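Long-range contacts in tryptophane-5-halogenase (Microbispora sp. ATCC PTA-5024, PDB 5UAO), which chlorinates a tryptophan of a lanthipeptide at carbon 5 during NAI-107 biosynthesis, acting as a flavin-dependent halogenase with bound FAD: residues Ala45-Ala50 against His84-Asp89; Thr275-Asn280 against Arg315-Val320; Gly438-Gly443 against Ala476-Pro481; Pro119-Thr124 against Lys168-Ala173. One frame throughout, in Å; residues are numbered along the deposited sequence.

Contact 1 (Ala45-Ala50 against His84-Asp89)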
loop_
_atom_site.group_PDB
_atom_site.type_symbol
_atom_site.label_atom_id
_atom_site.label_comp_id
_atom_site.label_asym_id
_atom_site.label_seq_id
_atom_site.Cartn_x
_atom_site.Cartn_y
_atom_site.Cartn_z
ATOM N N ALA A 45 26.577 -9.773 -0.919
ATOM C CA ALA A 45 27.692 -9.827 -1.879
ATOM C C ALA A 45 27.300 -10.606 -3.174
ATOM O O ALA A 45 27.611 -10.174 -4.275
ATOM C CB ALA A 45 28.899 -10.478 -1.221
ATOM N N LEU A 46 26.552 -11.700 -3.019
ATOM C CA LEU A 46 26.097 -12.477 -4.170
ATOM C C LEU A 46 25.109 -11.689 -5.036
ATOM O O LEU A 46 25.160 -11.789 -6.249
ATOM C CB LEU A 46 25.486 -13.798 -3.712
ATOM C CG LEU A 46 26.522 -14.764 -3.214
ATOM C CD1 LEU A 46 25.867 -15.881 -2.439
ATOM C CD2 LEU A 46 27.252 -15.365 -4.399
ATOM N N ALA A 47 24.219 -10.911 -4.389
ATOM C CA ALA A 47 23.253 -10.086 -5.104
ATOM C C ALA A 47 23.932 -8.956 -5.881
ATOM O O ALA A 47 23.538 -8.726 -7.061
ATOM C CB ALA A 47 22.220 -9.523 -4.160
ATOM N N LEU A 48 24.944 -8.296 -5.265
ATOM C CA LEU A 48 25.671 -7.271 -5.946
ATOM C C LEU A 48 26.399 -7.779 -7.191
ATOM O O LEU A 48 26.345 -7.157 -8.249
ATOM C CB LEU A 48 26.686 -6.571 -5.049
ATOM C CG LEU A 48 26.071 -5.643 -4.013
ATOM C CD1 LEU A 48 27.111 -5.462 -2.884
ATOM C CD2 LEU A 48 25.681 -4.318 -4.615
ATOM N N LYS A 49 27.124 -8.853 -7.035
ATOM C CA LYS A 49 27.840 -9.431 -8.143
ATOM C C LYS A 49 26.881 -10.020 -9.234
ATOM O O LYS A 49 27.227 -9.961 -10.396
ATOM C CB LYS A 49 28.816 -10.481 -7.604
ATOM C CG LYS A 49 30.042 -10.734 -8.459
ATOM C CD LYS A 49 30.952 -9.503 -8.560
ATOM C CE LYS A 49 32.121 -9.806 -9.479
ATOM N NZ LYS A 49 32.724 -8.530 -9.939
ATOM N N ALA A 50 25.692 -10.540 -8.878
ATOM C CA ALA A 50 24.747 -11.101 -9.856
ATOM C C ALA A 50 24.153 -10.013 -10.697
ATOM O O ALA A 50 24.027 -10.158 -11.894
ATOM C CB ALA A 50 23.584 -11.804 -9.170
ATOM N N HIS A 84 15.931 -17.331 -8.292
ATOM C CA HIS A 84 15.734 -16.414 -9.383
ATOM C C HIS A 84 16.686 -15.235 -9.220
ATOM O O HIS A 84 17.489 -14.988 -10.093
ATOM C CB HIS A 84 14.308 -15.942 -9.523
ATOM C CG HIS A 84 13.378 -16.965 -10.087
ATOM N ND1 HIS A 84 13.555 -17.521 -11.332
ATOM C CD2 HIS A 84 12.257 -17.541 -9.573
ATOM C CE1 HIS A 84 12.588 -18.397 -11.570
ATOM N NE2 HIS A 84 11.779 -18.414 -10.528
ATOM N N TYR A 85 16.659 -14.553 -8.088
ATOM C CA TYR A 85 17.414 -13.337 -7.956
ATOM C C TYR A 85 18.881 -13.635 -7.889
ATOM O O TYR A 85 19.699 -12.942 -8.554
ATOM C CB TYR A 85 17.006 -12.591 -6.706
ATOM C CG TYR A 85 17.411 -11.141 -6.661
ATOM C CD1 TYR A 85 16.659 -10.176 -7.341
ATOM C CD2 TYR A 85 18.441 -10.715 -5.840
ATOM C CE1 TYR A 85 16.967 -8.826 -7.244
ATOM C CE2 TYR A 85 18.777 -9.393 -5.740
ATOM C CZ TYR A 85 18.059 -8.459 -6.459
ATOM O OH TYR A 85 18.409 -7.165 -6.363
ATOM N N LEU A 86 19.262 -14.646 -7.105
ATOM C CA LEU A 86 20.691 -14.954 -6.995
ATOM C C LEU A 86 21.132 -16.053 -8.006
ATOM O O LEU A 86 22.331 -16.372 -8.049
ATOM C CB LEU A 86 21.110 -15.347 -5.583
ATOM C CG LEU A 86 20.872 -14.362 -4.403
ATOM C CD1 LEU A 86 21.480 -15.018 -3.190
ATOM C CD2 LEU A 86 21.516 -13.013 -4.612
ATOM N N GLY A 87 20.211 -16.609 -8.794
ATOM C CA GLY A 87 20.585 -17.626 -9.829
ATOM C C GLY A 87 21.230 -18.891 -9.242
ATOM O O GLY A 87 22.109 -19.533 -9.852
ATOM N N ILE A 88 20.797 -19.289 -8.054
ATOM C CA ILE A 88 21.336 -20.500 -7.426
ATOM C C ILE A 88 20.641 -21.695 -8.029
ATOM O O ILE A 88 19.417 -21.753 -8.002
ATOM C CB ILE A 88 21.108 -20.496 -5.908
ATOM C CG1 ILE A 88 22.018 -19.435 -5.263
ATOM C CG2 ILE A 88 21.375 -21.870 -5.348
ATOM C CD1 ILE A 88 21.789 -19.280 -3.787
ATOM N N ASP A 89 21.413 -22.613 -8.622
ATOM C CA ASP A 89 20.898 -23.837 -9.204
ATOM C C ASP A 89 20.263 -24.762 -8.167
ATOM O O ASP A 89 20.908 -25.163 -7.213
ATOM C CB ASP A 89 22.050 -24.622 -9.867
ATOM C CG ASP A 89 21.610 -26.018 -10.366
ATOM O OD1 ASP A 89 20.845 -26.105 -11.340
ATOM O OD2 ASP A 89 22.010 -27.039 -9.788
#

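Contact 2 (Thr275-Asn280 against Arg315-Val320)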
loop_
_atom_site.group_PDB
_atom_site.type_symbol
_atom_site.label_atom_id
_atom_site.label_comp_id
_atom_site.label_asym_id
_atom_site.label_seq_id
_atom_site.Cartn_x
_atom_site.Cartn_y
_atom_site.Cartn_z
ATOM N N THR A 275 7.656 -25.792 14.233
ATOM C CA THR A 275 6.727 -25.838 15.369
ATOM C C THR A 275 7.103 -24.681 16.318
ATOM O O THR A 275 8.310 -24.394 16.533
ATOM C CB THR A 275 6.811 -27.191 16.091
ATOM O OG1 THR A 275 6.504 -28.250 15.167
ATOM C CG2 THR A 275 5.848 -27.270 17.298
ATOM N N ALA A 276 6.084 -24.024 16.847
ATOM C CA ALA A 276 6.240 -22.988 17.867
ATOM C C ALA A 276 5.433 -23.428 19.062
ATOM O O ALA A 276 4.190 -23.527 18.980
ATOM C CB ALA A 276 5.704 -21.673 17.353
ATOM N N THR A 277 6.151 -23.709 20.160
ATOM C CA THR A 277 5.557 -24.314 21.354
ATOM C C THR A 277 5.626 -23.332 22.517
ATOM O O THR A 277 6.725 -22.879 22.874
ATOM C CB THR A 277 6.366 -25.605 21.696
ATOM O OG1 THR A 277 6.259 -26.563 20.619
ATOM C CG2 THR A 277 5.913 -26.276 22.902
ATOM N N THR A 278 4.513 -23.104 23.173
ATOM C CA THR A 278 4.482 -22.173 24.309
ATOM C C THR A 278 5.252 -22.831 25.480
ATOM O O THR A 278 5.091 -24.025 25.712
ATOM C CB THR A 278 3.071 -21.894 24.722
ATOM O OG1 THR A 278 2.330 -21.278 23.662
ATOM C CG2 THR A 278 2.989 -20.884 25.907
ATOM N N MET A 279 6.071 -22.032 26.184
ATOM C CA MET A 279 6.930 -22.459 27.248
ATOM C C MET A 279 6.629 -21.506 28.431
ATOM O O MET A 279 5.818 -20.581 28.304
ATOM C CB MET A 279 8.410 -22.343 26.849
ATOM C CG MET A 279 8.858 -23.189 25.626
ATOM S SD MET A 279 8.828 -24.946 26.041
ATOM C CE MET A 279 10.435 -25.095 26.782
ATOM N N ASN A 280 7.210 -21.785 29.579
ATOM C CA ASN A 280 6.809 -21.037 30.794
ATOM C C ASN A 280 7.181 -19.560 30.747
ATOM O O ASN A 280 6.486 -18.713 31.314
ATOM C CB ASN A 280 7.412 -21.691 32.045
ATOM C CG ASN A 280 6.796 -23.074 32.353
ATOM O OD1 ASN A 280 5.682 -23.348 31.977
ATOM N ND2 ASN A 280 7.538 -23.918 33.082
ATOM N N ARG A 315 13.029 -30.821 30.154
ATOM C CA ARG A 315 11.799 -31.446 30.572
ATOM C C ARG A 315 10.804 -31.594 29.448
ATOM O O ARG A 315 10.131 -32.639 29.343
ATOM C CB ARG A 315 11.141 -30.714 31.764
ATOM C CG ARG A 315 11.913 -30.922 33.085
ATOM C CD ARG A 315 11.141 -30.384 34.319
ATOM N NE ARG A 315 10.844 -28.939 34.238
ATOM C CZ ARG A 315 11.712 -27.967 34.577
ATOM N NH1 ARG A 315 12.902 -28.266 35.028
ATOM N NH2 ARG A 315 11.373 -26.683 34.502
ATOM N N ARG A 316 10.636 -30.525 28.648
ATOM C CA ARG A 316 9.594 -30.503 27.663
ATOM C C ARG A 316 9.963 -31.390 26.425
ATOM O O ARG A 316 9.080 -31.917 25.761
ATOM C CB ARG A 316 9.290 -29.052 27.242
ATOM C CG ARG A 316 8.215 -28.929 26.199
ATOM C CD ARG A 316 6.827 -29.328 26.712
ATOM N NE ARG A 316 5.833 -29.228 25.642
ATOM C CZ ARG A 316 5.776 -30.028 24.559
ATOM N NH1 ARG A 316 6.659 -31.014 24.346
ATOM N NH2 ARG A 316 4.812 -29.854 23.652
ATOM N N PHE A 317 11.254 -31.492 26.144
ATOM C CA PHE A 317 11.802 -32.147 24.941
ATOM C C PHE A 317 12.942 -33.088 25.383
ATOM O O PHE A 317 14.123 -32.875 25.072
ATOM C CB PHE A 317 12.333 -31.133 23.956
ATOM C CG PHE A 317 11.301 -30.173 23.452
ATOM C CD1 PHE A 317 10.391 -30.543 22.470
ATOM C CD2 PHE A 317 11.194 -28.888 23.993
ATOM C CE1 PHE A 317 9.412 -29.657 21.982
ATOM C CE2 PHE A 317 10.228 -27.980 23.473
ATOM C CZ PHE A 317 9.346 -28.378 22.479
ATOM N N PRO A 318 12.579 -34.171 26.059
ATOM C CA PRO A 318 13.597 -35.043 26.670
ATOM C C PRO A 318 14.534 -35.593 25.641
ATOM O O PRO A 318 14.112 -36.020 24.570
ATOM C CB PRO A 318 12.756 -36.176 27.273
ATOM C CG PRO A 318 11.445 -35.549 27.558
ATOM C CD PRO A 318 11.214 -34.686 26.332
ATOM N N GLY A 319 15.803 -35.499 25.945
ATOM C CA GLY A 319 16.878 -35.921 25.046
ATOM C C GLY A 319 17.557 -34.796 24.338
ATOM O O GLY A 319 18.509 -35.018 23.619
ATOM N N VAL A 320 17.029 -33.568 24.481
ATOM C CA VAL A 320 17.519 -32.442 23.666
ATOM C C VAL A 320 18.935 -32.132 24.157
ATOM O O VAL A 320 19.194 -32.218 25.333
ATOM C CB VAL A 320 16.590 -31.209 23.782
ATOM C CG1 VAL A 320 16.591 -30.621 25.199
ATOM C CG2 VAL A 320 16.956 -30.135 22.762
#

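Contact 3 (Gly438-Gly443 against Ala476-Pro481)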
loop_
_atom_site.group_PDB
_atom_site.type_symbol
_atom_site.label_atom_id
_atom_site.label_comp_id
_atom_site.label_asym_id
_atom_site.label_seq_id
_atom_site.Cartn_x
_atom_site.Cartn_y
_atom_site.Cartn_z
ATOM N N GLY A 438 -16.381 -8.164 13.205
ATOM C CA GLY A 438 -16.727 -9.158 12.168
ATOM C C GLY A 438 -15.527 -9.868 11.600
ATOM O O GLY A 438 -14.843 -9.358 10.689
ATOM N N ALA A 439 -15.292 -11.061 12.123
ATOM C CA ALA A 439 -14.120 -11.887 11.759
ATOM C C ALA A 439 -14.523 -13.062 10.837
ATOM O O ALA A 439 -15.633 -13.568 10.925
ATOM C CB ALA A 439 -13.475 -12.417 13.035
ATOM N N PRO A 440 -13.651 -13.482 9.947
ATOM C CA PRO A 440 -12.298 -13.033 9.681
ATOM C C PRO A 440 -12.317 -11.789 8.796
ATOM O O PRO A 440 -13.236 -11.613 7.971
ATOM C CB PRO A 440 -11.718 -14.177 8.861
ATOM C CG PRO A 440 -12.875 -14.759 8.144
ATOM C CD PRO A 440 -14.063 -14.540 9.012
ATOM N N LEU A 441 -11.281 -10.982 8.914
ATOM C CA LEU A 441 -11.159 -9.799 8.107
ATOM C C LEU A 441 -11.078 -10.147 6.678
ATOM O O LEU A 441 -11.553 -9.393 5.810
ATOM C CB LEU A 441 -9.895 -9.020 8.508
ATOM C CG LEU A 441 -9.912 -8.360 9.888
ATOM C CD1 LEU A 441 -8.475 -8.031 10.323
ATOM C CD2 LEU A 441 -10.795 -7.140 9.851
ATOM N N THR A 442 -10.465 -11.276 6.368
ATOM C CA THR A 442 -10.419 -11.750 4.973
ATOM C C THR A 442 -11.831 -12.107 4.413
ATOM O O THR A 442 -11.946 -12.243 3.214
ATOM C CB THR A 442 -9.516 -12.993 4.789
ATOM O OG1 THR A 442 -9.779 -13.993 5.807
ATOM C CG2 THR A 442 -8.065 -12.548 4.854
ATOM N N GLY A 443 -12.858 -12.214 5.268
ATOM C CA GLY A 443 -14.241 -12.416 4.820
ATOM C C GLY A 443 -15.040 -11.133 4.665
ATOM O O GLY A 443 -16.172 -11.161 4.188
ATOM N N ALA A 476 -14.847 -12.511 18.799
ATOM C CA ALA A 476 -15.305 -11.696 17.696
ATOM C C ALA A 476 -16.609 -12.218 17.207
ATOM O O ALA A 476 -16.932 -13.343 17.523
ATOM C CB ALA A 476 -14.292 -11.696 16.568
ATOM N N ARG A 477 -17.384 -11.372 16.511
ATOM C CA ARG A 477 -18.565 -11.797 15.802
ATOM C C ARG A 477 -18.088 -12.491 14.564
ATOM O O ARG A 477 -17.427 -11.887 13.723
ATOM C CB ARG A 477 -19.464 -10.639 15.395
ATOM C CG ARG A 477 -20.112 -9.911 16.558
ATOM C CD ARG A 477 -21.629 -9.839 16.373
ATOM N NE ARG A 477 -22.204 -8.599 16.897
ATOM C CZ ARG A 477 -22.594 -7.554 16.160
ATOM N NH1 ARG A 477 -22.484 -7.555 14.833
ATOM N NH2 ARG A 477 -23.110 -6.484 16.758
ATOM N N LEU A 478 -18.424 -13.781 14.455
ATOM C CA LEU A 478 -18.037 -14.569 13.302
ATOM C C LEU A 478 -18.972 -14.246 12.171
ATOM O O LEU A 478 -20.201 -14.253 12.324
ATOM C CB LEU A 478 -18.054 -16.079 13.621
ATOM C CG LEU A 478 -17.397 -16.949 12.553
ATOM C CD1 LEU A 478 -15.910 -16.637 12.435
ATOM C CD2 LEU A 478 -17.602 -18.436 12.835
ATOM N N LEU A 479 -18.412 -13.968 11.016
ATOM C CA LEU A 479 -19.230 -13.690 9.887
ATOM C C LEU A 479 -19.998 -14.959 9.445
ATOM O O LEU A 479 -19.474 -16.104 9.475
ATOM C CB LEU A 479 -18.432 -13.137 8.703
ATOM C CG LEU A 479 -17.697 -11.757 8.851
ATOM C CD1 LEU A 479 -16.732 -11.578 7.679
ATOM C CD2 LEU A 479 -18.653 -10.574 8.965
ATOM N N PRO A 480 -21.221 -14.742 8.955
ATOM C CA PRO A 480 -21.912 -15.778 8.216
ATOM C C PRO A 480 -21.121 -16.266 6.986
ATOM O O PRO A 480 -20.315 -15.524 6.447
ATOM C CB PRO A 480 -23.197 -15.062 7.772
ATOM C CG PRO A 480 -22.821 -13.628 7.727
ATOM C CD PRO A 480 -21.959 -13.470 8.929
ATOM N N PRO A 481 -21.319 -17.534 6.569
ATOM C CA PRO A 481 -20.666 -18.065 5.380
ATOM C C PRO A 481 -21.356 -17.540 4.137
ATOM O O PRO A 481 -22.524 -17.166 4.192
ATOM C CB PRO A 481 -20.893 -19.589 5.505
ATOM C CG PRO A 481 -22.182 -19.696 6.230
ATOM C CD PRO A 481 -22.213 -18.538 7.191
#

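Contact 4 (Pro119-Thr124 against Lys168-Ala173)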
loop_
_atom_site.group_PDB
_atom_site.type_symbol
_atom_site.label_atom_id
_atom_site.label_comp_id
_atom_site.label_asym_id
_atom_site.label_seq_id
_atom_site.Cartn_x
_atom_site.Cartn_y
_atom_site.Cartn_z
ATOM N N PRO A 119 -0.660 -22.085 7.574
ATOM C CA PRO A 119 -0.053 -22.482 6.333
ATOM C C PRO A 119 0.306 -21.304 5.413
ATOM O O PRO A 119 -0.176 -20.203 5.589
ATOM C CB PRO A 119 -1.146 -23.365 5.720
ATOM C CG PRO A 119 -2.373 -22.603 6.045
ATOM C CD PRO A 119 -2.139 -22.036 7.440
ATOM N N PHE A 120 1.110 -21.553 4.383
ATOM C CA PHE A 120 1.492 -20.512 3.424
ATOM C C PHE A 120 0.514 -20.364 2.220
ATOM O O PHE A 120 0.678 -19.436 1.427
ATOM C CB PHE A 120 2.851 -20.853 2.808
ATOM C CG PHE A 120 4.038 -20.597 3.701
ATOM C CD1 PHE A 120 4.309 -19.297 4.190
ATOM C CD2 PHE A 120 4.938 -21.619 3.979
ATOM C CE1 PHE A 120 5.419 -19.072 5.024
ATOM C CE2 PHE A 120 6.085 -21.390 4.742
ATOM C CZ PHE A 120 6.327 -20.127 5.282
ATOM N N ASP A 121 -0.438 -21.283 2.057
ATOM C CA ASP A 121 -1.163 -21.455 0.760
ATOM C C ASP A 121 -2.572 -20.878 0.623
ATOM O O ASP A 121 -3.372 -21.289 -0.264
ATOM C CB ASP A 121 -1.305 -22.918 0.453
ATOM C CG ASP A 121 -2.257 -23.618 1.403
ATOM O OD1 ASP A 121 -2.493 -23.117 2.533
ATOM O OD2 ASP A 121 -2.746 -24.693 1.010
ATOM N N TRP A 122 -2.907 -19.960 1.491
ATOM C CA TRP A 122 -4.037 -19.105 1.208
ATOM C C TRP A 122 -4.139 -18.708 -0.253
ATOM O O TRP A 122 -3.143 -18.277 -0.844
ATOM C CB TRP A 122 -3.824 -17.854 1.970
ATOM C CG TRP A 122 -4.628 -17.865 3.053
ATOM C CD1 TRP A 122 -4.386 -18.427 4.266
ATOM C CD2 TRP A 122 -5.930 -17.309 3.082
ATOM N NE1 TRP A 122 -5.470 -18.208 5.083
ATOM C CE2 TRP A 122 -6.429 -17.512 4.378
ATOM C CE3 TRP A 122 -6.710 -16.622 2.139
ATOM C CZ2 TRP A 122 -7.701 -17.059 4.767
ATOM C CZ3 TRP A 122 -7.951 -16.168 2.511
ATOM C CH2 TRP A 122 -8.446 -16.391 3.823
ATOM N N GLY A 123 -5.322 -18.833 -0.846
ATOM C CA GLY A 123 -5.394 -18.638 -2.292
ATOM C C GLY A 123 -5.582 -19.951 -3.018
ATOM O O GLY A 123 -6.702 -20.535 -2.954
ATOM N N THR A 124 -4.533 -20.448 -3.688
ATOM C CA THR A 124 -4.693 -21.728 -4.458
ATOM C C THR A 124 -5.122 -22.920 -3.594
ATOM O O THR A 124 -5.898 -23.785 -4.056
ATOM C CB THR A 124 -3.437 -22.129 -5.280
ATOM O OG1 THR A 124 -3.002 -21.013 -6.068
ATOM C CG2 THR A 124 -3.723 -23.344 -6.199
ATOM N N LYS A 168 4.323 -26.898 -6.960
ATOM C CA LYS A 168 4.324 -25.710 -7.826
ATOM C C LYS A 168 3.064 -24.881 -7.709
ATOM O O LYS A 168 3.059 -23.705 -8.084
ATOM C CB LYS A 168 4.555 -26.109 -9.281
ATOM C CG LYS A 168 3.379 -26.883 -9.902
ATOM C CD LYS A 168 3.687 -27.218 -11.365
ATOM C CE LYS A 168 3.180 -26.115 -12.273
ATOM N NZ LYS A 168 2.712 -26.673 -13.577
ATOM N N TYR A 169 2.013 -25.475 -7.156
ATOM C CA TYR A 169 0.751 -24.799 -6.969
ATOM C C TYR A 169 0.579 -24.236 -5.578
ATOM O O TYR A 169 -0.330 -23.468 -5.355
ATOM C CB TYR A 169 -0.447 -25.774 -7.304
ATOM C CG TYR A 169 -0.387 -26.283 -8.759
ATOM C CD1 TYR A 169 -0.349 -25.370 -9.841
ATOM C CD2 TYR A 169 -0.344 -27.620 -9.041
ATOM C CE1 TYR A 169 -0.270 -25.819 -11.158
ATOM C CE2 TYR A 169 -0.246 -28.092 -10.343
ATOM C CZ TYR A 169 -0.223 -27.182 -11.409
ATOM O OH TYR A 169 -0.085 -27.614 -12.718
ATOM N N LEU A 170 1.381 -24.670 -4.602
ATOM C CA LEU A 170 1.140 -24.314 -3.188
ATOM C C LEU A 170 2.448 -23.753 -2.538
ATOM O O LEU A 170 3.397 -24.488 -2.293
ATOM C CB LEU A 170 0.711 -25.576 -2.425
ATOM C CG LEU A 170 -0.550 -26.346 -2.883
ATOM C CD1 LEU A 170 -0.672 -27.742 -2.280
ATOM C CD2 LEU A 170 -1.771 -25.574 -2.523
ATOM N N PRO A 171 2.495 -22.456 -2.255
ATOM C CA PRO A 171 3.712 -21.785 -1.727
ATOM C C PRO A 171 4.258 -22.467 -0.475
ATOM O O PRO A 171 3.472 -22.918 0.354
ATOM C CB PRO A 171 3.223 -20.396 -1.429
ATOM C CG PRO A 171 2.187 -20.178 -2.485
ATOM C CD PRO A 171 1.431 -21.480 -2.539
ATOM N N PHE A 172 5.568 -22.644 -0.437
ATOM C CA PHE A 172 6.272 -23.329 0.676
ATOM C C PHE A 172 7.657 -22.729 0.794
ATOM O O PHE A 172 8.156 -22.022 -0.118
ATOM C CB PHE A 172 6.343 -24.873 0.445
ATOM C CG PHE A 172 7.326 -25.251 -0.681
ATOM C CD1 PHE A 172 6.921 -25.226 -2.025
ATOM C CD2 PHE A 172 8.655 -25.509 -0.389
ATOM C CE1 PHE A 172 7.837 -25.478 -3.043
ATOM C CE2 PHE A 172 9.583 -25.803 -1.393
ATOM C CZ PHE A 172 9.160 -25.792 -2.733
ATOM N N ALA A 173 8.341 -23.056 1.892
ATOM C CA ALA A 173 9.639 -22.473 2.195
ATOM C C ALA A 173 10.594 -23.564 2.616
ATOM O O ALA A 173 10.266 -24.767 2.568
ATOM C CB ALA A 173 9.504 -21.440 3.278
#

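Contact 1 (Ala45-Ala50 against His84-Asp89)
Ala47 and Leu46 lie on the helix that follows the first strand of the FAD-binding Rossmann-type unit, and they meet Tyr85, the last residue of helix 76-85, and Leu86 just beyond it. Leu86 has the largest share of the contact. Its CG sits beside its own backbone N (chi1 -58°), and CD2 reaches across to helix 39-51. CD2 lies 3.4 Å from Ala47 N and 3.6 Å from Ala47 CB. The same methyl also touches Leu46, at 4.1 Å from its CB. One methyl thus rests on the helix backbone and on two beta carbons. The small alanine side chain probably allows this close approach.

Helix 39-51 packs between strands and helices here. Leu48 and Ala45 turn to the sheet strands 31-35 and 56-61, while Ala47 also meets Val366 and Val370 of helix 358-372. The strand 31-35 and helix 39-51 pair, with Gly36 and Gly38 in the turn and Gly41 in the first turn of the helix, is consistent with the dinucleotide-binding fold. The side chain of Leu46 is about 12 Å from the bound FAD.

Tyr85 meets Ala47 with the edge of its ring. CE2 is 3.8 Å from Ala47 CB, which lies near the ring plane. Ala50, one turn further on, brings CB to 4.1 Å from Tyr85 O. No hydrogen bond crosses the contact. Past Leu86 the chain leaves the helix at Gly87, with positive phi, and Leu86 O accepts a hydrogen bond from Arg192.

Contact 2 (Thr275-Asn280 against Arg315-Val320)
Arg316 can be followed outward along Met279 and Thr277. Its CB is 4.1 Å from Met279 CE, and its CG is 4.0 Å from Met279 SD. The thioether therefore lies against the start of the arginine chain. CG also sits over one face of the neighbouring Phe317 ring, toward the rim. A bend at chi2 (68°) then takes the rest of the chain on toward the strand. NE reaches Thr277 CG2 at 4.0 Å, and NH2 comes to 3.8 Å from the same methyl. The methyl approaches the guanidinium obliquely. The charge of Arg316 is met by a salt bridge from NH2 to Glu108.

The contact joins strand 274-279 of the seven-stranded mixed sheet to the end of helix 306-316. Glu108 belongs to the adjoining strand 104-108. It also takes a hydrogen bond from Thr277 OG1, linking the threonine and the arginine through one carboxylate.

Phe317, the first residue beyond the helix, supplies the apolar side. Its CZ is 4.0 Å from Thr277 OG1, which lies at the ring edge near the plane. Met279 SD stands 4.2 Å from Phe317 CE2, in an oblique approach. Bends at both chi2 and chi3 of Met279 fold the thioether toward the helix end. Phe317 packs as well on Cys284 and Leu295 of the next strands. A type II turn follows from Phe317 to Val320.

Contact 3 (Gly438-Gly443 against Ala476-Pro481)
Two backbone hydrogen bonds join Ala439 to the segment 476-481. Ala439 N donates to Arg477 O at 2.8 Å, with an N-H...O angle of 165°. Leu479 N donates to Ala439 O, also at 2.8 Å and with 168° at the hydrogen. A CA-H...O contact reaches the oxygen of the first bond, with Gly438 CA 3.2 Å from Arg477 O.

This is a single beta bridge between two loops, pairing Ala439 with Leu478. It ties the end of helix 429-437 to the chain leading into helix 485-501, within the helical part of the enzyme. A cis peptide before Pro440 turns the chain right after the bridge.

The apolar contacts centre on Leu479. With CG anti to the carbonyl carbon (chi1 -63°), CD1 is sent toward Gly443 and CD2 toward Gly438. CD1 lies 3.5 Å from both Pro440 O and Gly443 C. CD2 is 4.0 Å from Gly438 CA. A side chain on Gly438 would crowd CD2, and one on Gly443 would crowd CD1. With an alanine at Leu479 both methyls would go, and a gap would probably open against Gly438, Pro440 and Gly443. Ala439 CB meets Ala476 CB at 3.7 Å.

Charge lies at the margin. The poorly ordered Arg477 side chain extends to the second subunit, where NH2 forms a salt bridge with Asp379 of that subunit.

Contact 4 (Pro119-Thr124 against Lys168-Ala173)
Phe120 has its CG on the backbone N side, anti to the carbonyl carbon (chi1 -76°), and this sends the ring along Pro171, Phe172 and Ala173. Asp121 takes the other course: its CG lies between the backbone N and the carbonyl carbon (chi1 69°), which places the carboxylate alongside Leu170.

Phe120 CB is 3.3 Å from Pro171 O. Farther out, CD2 is 4.0 Å from Phe172 CA, and CE2 reaches Ala173 CB at 3.7 Å. The ring meets all three residues obliquely. With an alanine here, the ring's contacts with Phe172 and Ala173 would be lost, and a gap would probably open beside the Ala173 methyl. Pro171 O is not left to this apolar neighbour alone, as it accepts a hydrogen bond from Gln145.

Asp121 and Leu170 lie side by side and point the same way. Asp121 OD2 is 3.8 Å from Leu170 CD2, a packing contact. The carboxylate has its polar partners in Thr143, through OD1, and the backbone N of Gln145, through OD2. At the far end Thr124 CB rests 3.4 Å from Tyr169 O. Its methyl CG2 comes nearly as close, at 3.5 Å.

No hydrogen bond joins the two segments directly. They are two loops packed side by side, one leaving strand 116-119 of the seven-stranded sheet and the other entering strand 173-175, where the side chain of Ala173 lies about 9 Å from the FAD in the flavin-binding halogenase fold.

Overall arrangement
Contact 1 is the most buried of the four and rests on aliphatic and ring packing, with no hydrogen bond across it, at a helix of the nucleotide-binding unit. Contact 2 lies across the chain's centre from it, with centres about 37 Å apart, and mixes apolar packing with a charged side chain at the edge. Contact 3, the farthest from the chain centre, relies on direct backbone hydrogen bonds and reaches the second subunit. Contact 4 is nearest the chain centre and packs loops without direct hydrogen bonds. Contact 2 packs on a strand of the seven-stranded sheet, and contact 4 on the loop leaving another. Contacts 3 and 4 touch, where Thr442 OG1 lies 3.4 Å from Trp122 CH2.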